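Local coordinates for protein peroxinectin A (PDB 6ERC) that catalyses the hydrogen peroxide-dependent oxidation of phenolic donors and of iodide and thiocyanate, as a secreted haem peroxidase with antibacterial activity, at the sodium ion site and the calcium ion site. Sequence-based numbering; all coordinates share one arbitrary frame.

Sites 1 and 2 are separate metal sites of one monomer, their C-alpha centres about 26 Å apart, and they share no residue. Site 1 joins the stretch that follows helix 70-80, with the active-site His81, to residues 147-151 and the start of helix 153-156. Site 2, about 19 Å from His81, joins helix 304-307 to the loop 354-359. Each ion thus ties together segments distant in sequence. Site 1 takes a ligand from Asn82, the residue after the distal His81; site 2 is more remote and is probably structural. Both presumably stabilise the catalytic chain rather than an assembly.

Site 1: the sodium ion site. Residues 19, 78, 81-83, 147-151, 153. With NA (sodium ion), chain B.
Asp151 and Asn153 both place CG in the crowded position between the backbone N and the carbonyl carbon (chi1 57° and 70°), which turns both side chains onto one sodium ion. Asp151 binds NA through one carboxylate oxygen, OD1, at 2.5 Å, while OD2 stays 3.5 Å from NA. Asn153 presents its amide oxygen OD1 at 2.4 Å from NA. Backbone carbonyls supply further ligands: Tyr149 O at 2.3 Å, Asn82 O at 2.4 Å and Gly147 O at 2.6 Å from NA. The five oxygens lie between a square pyramid and a trigonal bipyramid, and further weak ligands or waters may be unseen. With one carboxylate in the shell, the charge of the ion would be roughly balanced. Around this shell, Asn82 turns its side chain away from the metal, and its ND2 caps Phe78 O of helix 70-80 at 3.0 Å; Phe78 O lies near the amide plane of Asn82, whereas ND2 stands above the Phe78 carbonyl plane. On the opposite flank the Tyr149 ring reaches outward, and its phenol OH bonds to Gln19 O at 2.8 Å, tip to backbone. Asn153 ND2 makes a weak bond to His81 O. This is the distal-side cation site of an animal haem peroxidase: it follows directly on His81, the distal histidine and proton acceptor, and likely holds that end of the haem pocket in place.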
ATOM      1  N   GLN A  19      17.383 -10.886   7.219  1.00 57.02           N
ATOM      2  CA  GLN A  19      17.021 -10.544   5.848  1.00 56.40           C
ATOM      3  C   GLN A  19      15.507 -10.459   5.700  1.00 55.78           C
ATOM      4  O   GLN A  19      14.795 -11.441   5.925  1.00 58.63           O
ATOM      5  CB  GLN A  19      17.597 -11.581   4.887  1.00 56.71           C
ATOM      6  CG  GLN A  19      17.353 -11.281   3.420  1.00 54.98           C
ATOM      7  CD  GLN A  19      18.216 -12.132   2.512  1.00 55.95           C
ATOM      8  OE1 GLN A  19      19.392 -11.837   2.305  1.00 57.90           O
ATOM      9  NE2 GLN A  19      17.640 -13.202   1.974  1.00 55.50           N
ATOM     10  N   PHE A  78      -4.207  -2.678   0.633  1.00 51.08           N
ATOM     11  CA  PHE A  78      -4.075  -3.733   1.631  1.00 50.92           C
ATOM     12  C   PHE A  78      -2.787  -4.521   1.437  1.00 49.61           C
ATOM     13  O   PHE A  78      -2.173  -4.956   2.417  1.00 49.48           O
ATOM     14  CB  PHE A  78      -5.285  -4.664   1.560  1.00 51.05           C
ATOM     15  CG  PHE A  78      -5.283  -5.741   2.600  1.00 51.91           C
ATOM     16  CD1 PHE A  78      -5.803  -5.504   3.861  1.00 52.51           C
ATOM     17  CD2 PHE A  78      -4.768  -6.993   2.318  1.00 51.58           C
ATOM     18  CE1 PHE A  78      -5.804  -6.492   4.818  1.00 52.97           C
ATOM     19  CE2 PHE A  78      -4.765  -7.983   3.274  1.00 52.06           C
ATOM     20  CZ  PHE A  78      -5.286  -7.732   4.524  1.00 53.46           C
ATOM     21  N   HIS A  81       0.422  -2.561   2.709  1.00 53.16           N
ATOM     22  CA  HIS A  81       0.486  -2.578   4.164  1.00 55.86           C
ATOM     23  C   HIS A  81       0.985  -3.911   4.711  1.00 56.69           C
ATOM     24  O   HIS A  81       1.233  -4.011   5.917  1.00 56.22           O
ATOM     25  CB  HIS A  81      -0.888  -2.246   4.750  1.00 55.14           C
ATOM     26  CG  HIS A  81      -1.331  -0.840   4.484  1.00 54.27           C
ATOM     27  ND1 HIS A  81      -2.605  -0.395   4.760  1.00 54.77           N
ATOM     28  CD2 HIS A  81      -0.666   0.221   3.968  1.00 54.74           C
ATOM     29  CE1 HIS A  81      -2.708   0.878   4.424  1.00 54.27           C
ATOM     30  NE2 HIS A  81      -1.545   1.276   3.941  1.00 53.89           N
ATOM     31  N   ASN A  82       1.136  -4.928   3.863  1.00 54.17           N
ATOM     32  CA  ASN A  82       1.793  -6.171   4.238  1.00 56.10           C
ATOM     33  C   ASN A  82       3.290  -6.160   3.961  1.00 55.93           C
ATOM     34  O   ASN A  82       3.961  -7.156   4.248  1.00 56.12           O
ATOM     35  CB  ASN A  82       1.167  -7.357   3.489  1.00 56.65           C
ATOM     36  CG  ASN A  82      -0.062  -7.908   4.181  1.00 57.35           C
ATOM     37  OD1 ASN A  82       0.043  -8.723   5.099  1.00 58.15           O
ATOM     38  ND2 ASN A  82      -1.236  -7.479   3.734  1.00 56.31           N
ATOM     39  N   MET A  83       3.833  -5.070   3.421  1.00 57.45           N
ATOM     40  CA  MET A  83       5.183  -5.119   2.866  1.00 55.40           C
ATOM     41  C   MET A  83       6.086  -3.968   3.289  1.00 54.95           C
ATOM     42  O   MET A  83       7.264  -4.201   3.564  1.00 54.67           O
ATOM     43  CB  MET A  83       5.092  -5.163   1.333  1.00 53.38           C
ATOM     44  CG  MET A  83       4.374  -6.387   0.792  1.00 51.67           C
ATOM     45  SD  MET A  83       4.264  -6.416  -1.009  1.00 46.20           S
ATOM     46  CE  MET A  83       5.990  -6.530  -1.452  1.00 50.57           C
ATOM     47  N   GLY A 147       7.779  -5.643   8.208  1.00 59.70           N
ATOM     48  CA  GLY A 147       8.320  -6.853   7.623  1.00 57.36           C
ATOM     49  C   GLY A 147       8.099  -6.896   6.125  1.00 56.15           C
ATOM     50  O   GLY A 147       6.992  -6.629   5.649  1.00 55.90           O
ATOM     51  N   SER A 148       9.144  -7.233   5.369  1.00 55.85           N
ATOM     52  CA  SER A 148       9.063  -7.213   3.913  1.00 54.87           C
ATOM     53  C   SER A 148       8.272  -8.383   3.346  1.00 54.33           C
ATOM     54  O   SER A 148       7.852  -8.324   2.185  1.00 52.19           O
ATOM     55  CB  SER A 148      10.470  -7.214   3.314  1.00 54.56           C
ATOM     56  OG  SER A 148      11.195  -6.069   3.726  1.00 55.06           O
ATOM     57  N   TYR A 149       8.065  -9.438   4.128  1.00 56.70           N
ATOM     58  CA  TYR A 149       7.344 -10.607   3.650  1.00 54.92           C
ATOM     59  C   TYR A 149       5.841 -10.396   3.762  1.00 52.96           C
ATOM     60  O   TYR A 149       5.352  -9.704   4.659  1.00 53.96           O
ATOM     61  CB  TYR A 149       7.749 -11.850   4.445  1.00 54.82           C
ATOM     62  CG  TYR A 149       9.223 -12.176   4.367  1.00 53.40           C
ATOM     63  CD1 TYR A 149       9.734 -12.923   3.314  1.00 52.87           C
ATOM     64  CD2 TYR A 149      10.102 -11.739   5.348  1.00 54.24           C
ATOM     65  CE1 TYR A 149      11.080 -13.222   3.237  1.00 53.89           C
ATOM     66  CE2 TYR A 149      11.451 -12.033   5.280  1.00 55.68           C
ATOM     67  CZ  TYR A 149      11.936 -12.774   4.223  1.00 54.83           C
ATOM     68  OH  TYR A 149      13.280 -13.068   4.154  1.00 53.93           O
ATOM     69  N   ILE A 150       5.108 -10.993   2.825  1.00 52.14           N
ATOM     70  CA  ILE A 150       3.655 -11.055   2.918  1.00 55.18           C
ATOM     71  C   ILE A 150       3.325 -12.108   3.968  1.00 56.52           C
ATOM     72  O   ILE A 150       3.261 -13.305   3.666  1.00 54.40           O
ATOM     73  CB  ILE A 150       3.014 -11.376   1.555  1.00 53.55           C
ATOM     74  CG1 ILE A 150       3.329 -10.259   0.554  1.00 52.30           C
ATOM     75  CG2 ILE A 150       1.509 -11.542   1.697  1.00 52.95           C
ATOM     76  CD1 ILE A 150       2.985 -10.590  -0.882  1.00 51.19           C
ATOM     77  N   ASP A 151       3.127 -11.665   5.214  1.00 57.52           N
ATOM     78  CA  ASP A 151       3.078 -12.565   6.361  1.00 57.75           C
ATOM     79  C   ASP A 151       1.895 -12.268   7.277  1.00 58.89           C
ATOM     80  O   ASP A 151       1.906 -12.674   8.444  1.00 59.71           O
ATOM     81  CB  ASP A 151       4.388 -12.488   7.150  1.00 59.20           C
ATOM     82  CG  ASP A 151       4.716 -11.076   7.610  1.00 58.96           C
ATOM     83  OD1 ASP A 151       3.951 -10.141   7.287  1.00 59.25           O
ATOM     84  OD2 ASP A 151       5.744 -10.901   8.295  1.00 60.32           O
ATOM     85  N   ASN A 153       1.028  -9.653   8.781  1.00 58.28           N
ATOM     86  CA  ASN A 153       1.240  -8.664   9.834  1.00 59.08           C
ATOM     87  C   ASN A 153       0.090  -7.672   9.901  1.00 59.11           C
ATOM     88  O   ASN A 153      -0.180  -7.096  10.962  1.00 58.26           O
ATOM     89  CB  ASN A 153       2.554  -7.919   9.599  1.00 60.25           C
ATOM     90  CG  ASN A 153       2.492  -6.994   8.391  1.00 59.25           C
ATOM     91  OD1 ASN A 153       2.790  -7.398   7.268  1.00 58.15           O
ATOM     92  ND2 ASN A 153       2.097  -5.747   8.621  1.00 59.33           N
TER
HETATM   93 NA    NA B 609       4.905  -8.097   6.293  1.00 57.05          NA

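Site 2: the calcium ion site. Residues 58, 65, 306-307, 354-357, 359-360. With CA (calcium ion), chain C.
This seven-coordinate calcium site belongs to a peroxidase of the animal haem family and is built from helix 304-307 and the loop 354-359. Metal bonds come first. Ser306 chelates the ion with both its hydroxyl and its backbone carbonyl, OG lying 2.3 Å and O 2.5 Å from CA; OG stands anti to the backbone N (chi1 -173°), beside the carbonyl carbon, so that the two oxygens bite from the same residue. Asp357 binds with one carboxylate branch, OD1 at 2.4 Å from CA, its CG held in the crowded position between the backbone N and the carbonyl carbon (chi1 47°). The carbonyls of Asn355 and Tyr359 add neutral oxygens, and waters 1 and 2 are bound as well, making seven ligands as modelled. Water-mediated contact occupies the second branch of Asp357: OD2 stays 3.9 Å from CA but meets the metal-bound water 2 at 2.8 Å, so the carboxylate grips the ion directly and through solvent. Hydrogen bonds fix these ligands. Ser306 OG donates to Asp357 O at 2.6 Å, from above the carbonyl plane, and accepts the almost straight N-H of Asp357 (173° at H), so that one hydroxyl serves metal and backbone together; the metal would make it a stronger donor. Tyr359 N comes to Asp357 OD1 from above the carboxylate plane. Asn355 ND2 meets Asp357 OD2 in the same manner, with Asp357 OD2 close to the amide plane of Asn355, while the other end of that amide, OD1, receives Lys65 N at 2.9 Å, nearly straight at the hydrogen but from above the amide carbonyl plane. The side-chain amide of Asn355 thereby links the carboxylate to the backbone at Lys65. Nearby, the extended chain of Gln58 brings its amide oxygen OE1 towards the ion on the side of water 1, without being a ligand of the metal.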
ATOM      1  N   GLN A  58      -6.709  17.521 -11.093  1.00 60.46           N
ATOM      2  CA  GLN A  58      -7.771  16.800 -11.778  1.00 59.17           C
ATOM      3  C   GLN A  58      -9.077  17.553 -11.584  1.00 59.53           C
ATOM      4  O   GLN A  58      -9.407  17.952 -10.463  1.00 60.43           O
ATOM      5  CB  GLN A  58      -7.890  15.370 -11.248  1.00 59.02           C
ATOM      6  CG  GLN A  58      -8.783  14.474 -12.084  1.00 59.63           C
ATOM      7  CD  GLN A  58      -8.640  13.013 -11.710  1.00 57.97           C
ATOM      8  OE1 GLN A  58      -7.738  12.642 -10.960  1.00 57.84           O
ATOM      9  NE2 GLN A  58      -9.530  12.176 -12.231  1.00 57.34           N
ATOM     10  N   LYS A  65      -9.272   2.923 -17.802  1.00 60.16           N
ATOM     11  CA  LYS A  65      -9.332   2.413 -19.167  1.00 61.71           C
ATOM     12  C   LYS A  65      -9.339   0.892 -19.205  1.00 61.46           C
ATOM     13  O   LYS A  65      -9.828   0.307 -20.179  1.00 61.36           O
ATOM     14  CB  LYS A  65      -8.155   2.952 -19.983  1.00 62.34           C
ATOM     15  CG  LYS A  65      -8.196   4.459 -20.194  1.00 63.65           C
ATOM     16  CD  LYS A  65      -7.003   4.962 -21.007  1.00 64.60           C
ATOM     17  CE  LYS A  65      -7.086   4.541 -22.474  1.00 65.99           C
ATOM     18  NZ  LYS A  65      -6.046   5.215 -23.315  1.00 65.33           N
ATOM     19  N   SER A 306      -3.371   7.540  -8.024  1.00 52.46           N
ATOM     20  CA  SER A 306      -4.018   7.989  -9.250  1.00 53.64           C
ATOM     21  C   SER A 306      -5.348   7.278  -9.478  1.00 54.59           C
ATOM     22  O   SER A 306      -6.285   7.867 -10.031  1.00 54.62           O
ATOM     23  CB  SER A 306      -3.087   7.749 -10.435  1.00 53.48           C
ATOM     24  OG  SER A 306      -3.613   8.311 -11.621  1.00 54.73           O
ATOM     25  N   GLU A 307      -5.447   6.008  -9.075  1.00 52.97           N
ATOM     26  CA  GLU A 307      -6.604   5.182  -9.408  1.00 55.01           C
ATOM     27  C   GLU A 307      -7.736   5.266  -8.387  1.00 53.44           C
ATOM     28  O   GLU A 307      -8.825   4.748  -8.655  1.00 51.88           O
ATOM     29  CB  GLU A 307      -6.169   3.718  -9.578  1.00 53.76           C
ATOM     30  CG  GLU A 307      -6.064   2.917  -8.285  1.00 53.31           C
ATOM     31  CD  GLU A 307      -5.326   1.596  -8.455  1.00 52.20           C
ATOM     32  OE1 GLU A 307      -5.447   0.968  -9.529  1.00 51.42           O
ATOM     33  OE2 GLU A 307      -4.619   1.190  -7.508  1.00 51.25           O
ATOM     34  N   GLU A 354     -10.656   4.860 -10.871  1.00 55.90           N
ATOM     35  CA  GLU A 354     -10.087   5.918 -11.688  1.00 55.75           C
ATOM     36  C   GLU A 354      -8.896   5.388 -12.488  1.00 55.51           C
ATOM     37  O   GLU A 354      -8.318   4.347 -12.169  1.00 54.54           O
ATOM     38  CB  GLU A 354      -9.664   7.081 -10.788  1.00 54.69           C
ATOM     39  CG  GLU A 354      -9.590   8.436 -11.459  1.00 57.71           C
ATOM     40  CD  GLU A 354     -10.890   8.850 -12.107  1.00 58.34           C
ATOM     41  OE1 GLU A 354     -11.891   8.993 -11.371  1.00 58.68           O
ATOM     42  OE2 GLU A 354     -10.910   9.028 -13.346  1.00 56.72           O
ATOM     43  N   ASN A 355      -8.534   6.119 -13.540  1.00 57.74           N
ATOM     44  CA  ASN A 355      -7.441   5.696 -14.403  1.00 56.92           C
ATOM     45  C   ASN A 355      -6.094   6.003 -13.762  1.00 55.15           C
ATOM     46  O   ASN A 355      -5.954   6.945 -12.979  1.00 54.57           O
ATOM     47  CB  ASN A 355      -7.529   6.390 -15.759  1.00 57.18           C
ATOM     48  CG  ASN A 355      -6.737   5.672 -16.832  1.00 57.64           C
ATOM     49  OD1 ASN A 355      -6.893   4.470 -17.038  1.00 59.03           O
ATOM     50  ND2 ASN A 355      -5.881   6.409 -17.523  1.00 58.71           N
ATOM     51  N   ILE A 356      -5.095   5.195 -14.105  1.00 56.27           N
ATOM     52  CA  ILE A 356      -3.737   5.392 -13.612  1.00 57.34           C
ATOM     53  C   ILE A 356      -3.026   6.307 -14.599  1.00 59.02           C
ATOM     54  O   ILE A 356      -2.666   5.893 -15.704  1.00 59.87           O
ATOM     55  CB  ILE A 356      -2.992   4.065 -13.438  1.00 56.88           C
ATOM     56  CG1 ILE A 356      -3.643   3.248 -12.321  1.00 56.42           C
ATOM     57  CG2 ILE A 356      -1.526   4.320 -13.095  1.00 55.07           C
ATOM     58  CD1 ILE A 356      -3.377   1.766 -12.411  1.00 55.15           C
ATOM     59  N   ASP A 357      -2.823   7.551 -14.190  1.00 58.11           N
ATOM     60  CA  ASP A 357      -2.291   8.589 -15.053  1.00 57.94           C
ATOM     61  C   ASP A 357      -1.755   9.691 -14.148  1.00 57.87           C
ATOM     62  O   ASP A 357      -1.659   9.519 -12.930  1.00 57.67           O
ATOM     63  CB  ASP A 357      -3.377   9.069 -16.017  1.00 58.14           C
ATOM     64  CG  ASP A 357      -4.683   9.350 -15.314  1.00 56.41           C
ATOM     65  OD1 ASP A 357      -4.653   9.632 -14.097  1.00 54.47           O
ATOM     66  OD2 ASP A 357      -5.741   9.274 -15.969  1.00 57.54           O
ATOM     67  N   TYR A 359      -3.132  12.268 -13.180  1.00 57.68           N
ATOM     68  CA  TYR A 359      -4.171  12.988 -12.458  1.00 58.12           C
ATOM     69  C   TYR A 359      -4.547  12.299 -11.157  1.00 56.50           C
ATOM     70  O   TYR A 359      -4.699  11.076 -11.104  1.00 56.90           O
ATOM     71  CB  TYR A 359      -5.402  13.131 -13.339  1.00 57.72           C
ATOM     72  CG  TYR A 359      -5.033  13.674 -14.679  1.00 58.80           C
ATOM     73  CD1 TYR A 359      -4.746  15.018 -14.837  1.00 59.48           C
ATOM     74  CD2 TYR A 359      -4.927  12.841 -15.781  1.00 57.86           C
ATOM     75  CE1 TYR A 359      -4.388  15.526 -16.057  1.00 58.76           C
ATOM     76  CE2 TYR A 359      -4.568  13.338 -17.010  1.00 60.00           C
ATOM     77  CZ  TYR A 359      -4.299  14.682 -17.142  1.00 59.33           C
ATOM     78  OH  TYR A 359      -3.944  15.185 -18.370  1.00 60.61           O
ATOM     79  N   MET A 360      -4.712  13.109 -10.115  1.00 55.80           N
ATOM     80  CA  MET A 360      -5.115  12.646  -8.798  1.00 56.39           C
ATOM     81  C   MET A 360      -6.342  13.430  -8.366  1.00 56.85           C
ATOM     82  O   MET A 360      -6.379  14.655  -8.509  1.00 57.57           O
ATOM     83  CB  MET A 360      -3.978  12.826  -7.795  1.00 56.75           C
ATOM     84  CG  MET A 360      -4.287  12.344  -6.392  1.00 56.01           C
ATOM     85  SD  MET A 360      -2.833  12.426  -5.329  1.00 54.12           S
ATOM     86  CE  MET A 360      -1.715  11.319  -6.183  1.00 54.75           C
TER
HETATM   87 CA    CA C 605      -5.738   9.177 -12.051  1.00 47.37          CA
HETATM   88  O   HOH W   1      -7.413  10.296 -10.788  1.00 42.47           O
HETATM   89  O   HOH W   2      -7.361   9.619 -13.691  1.00 42.87           O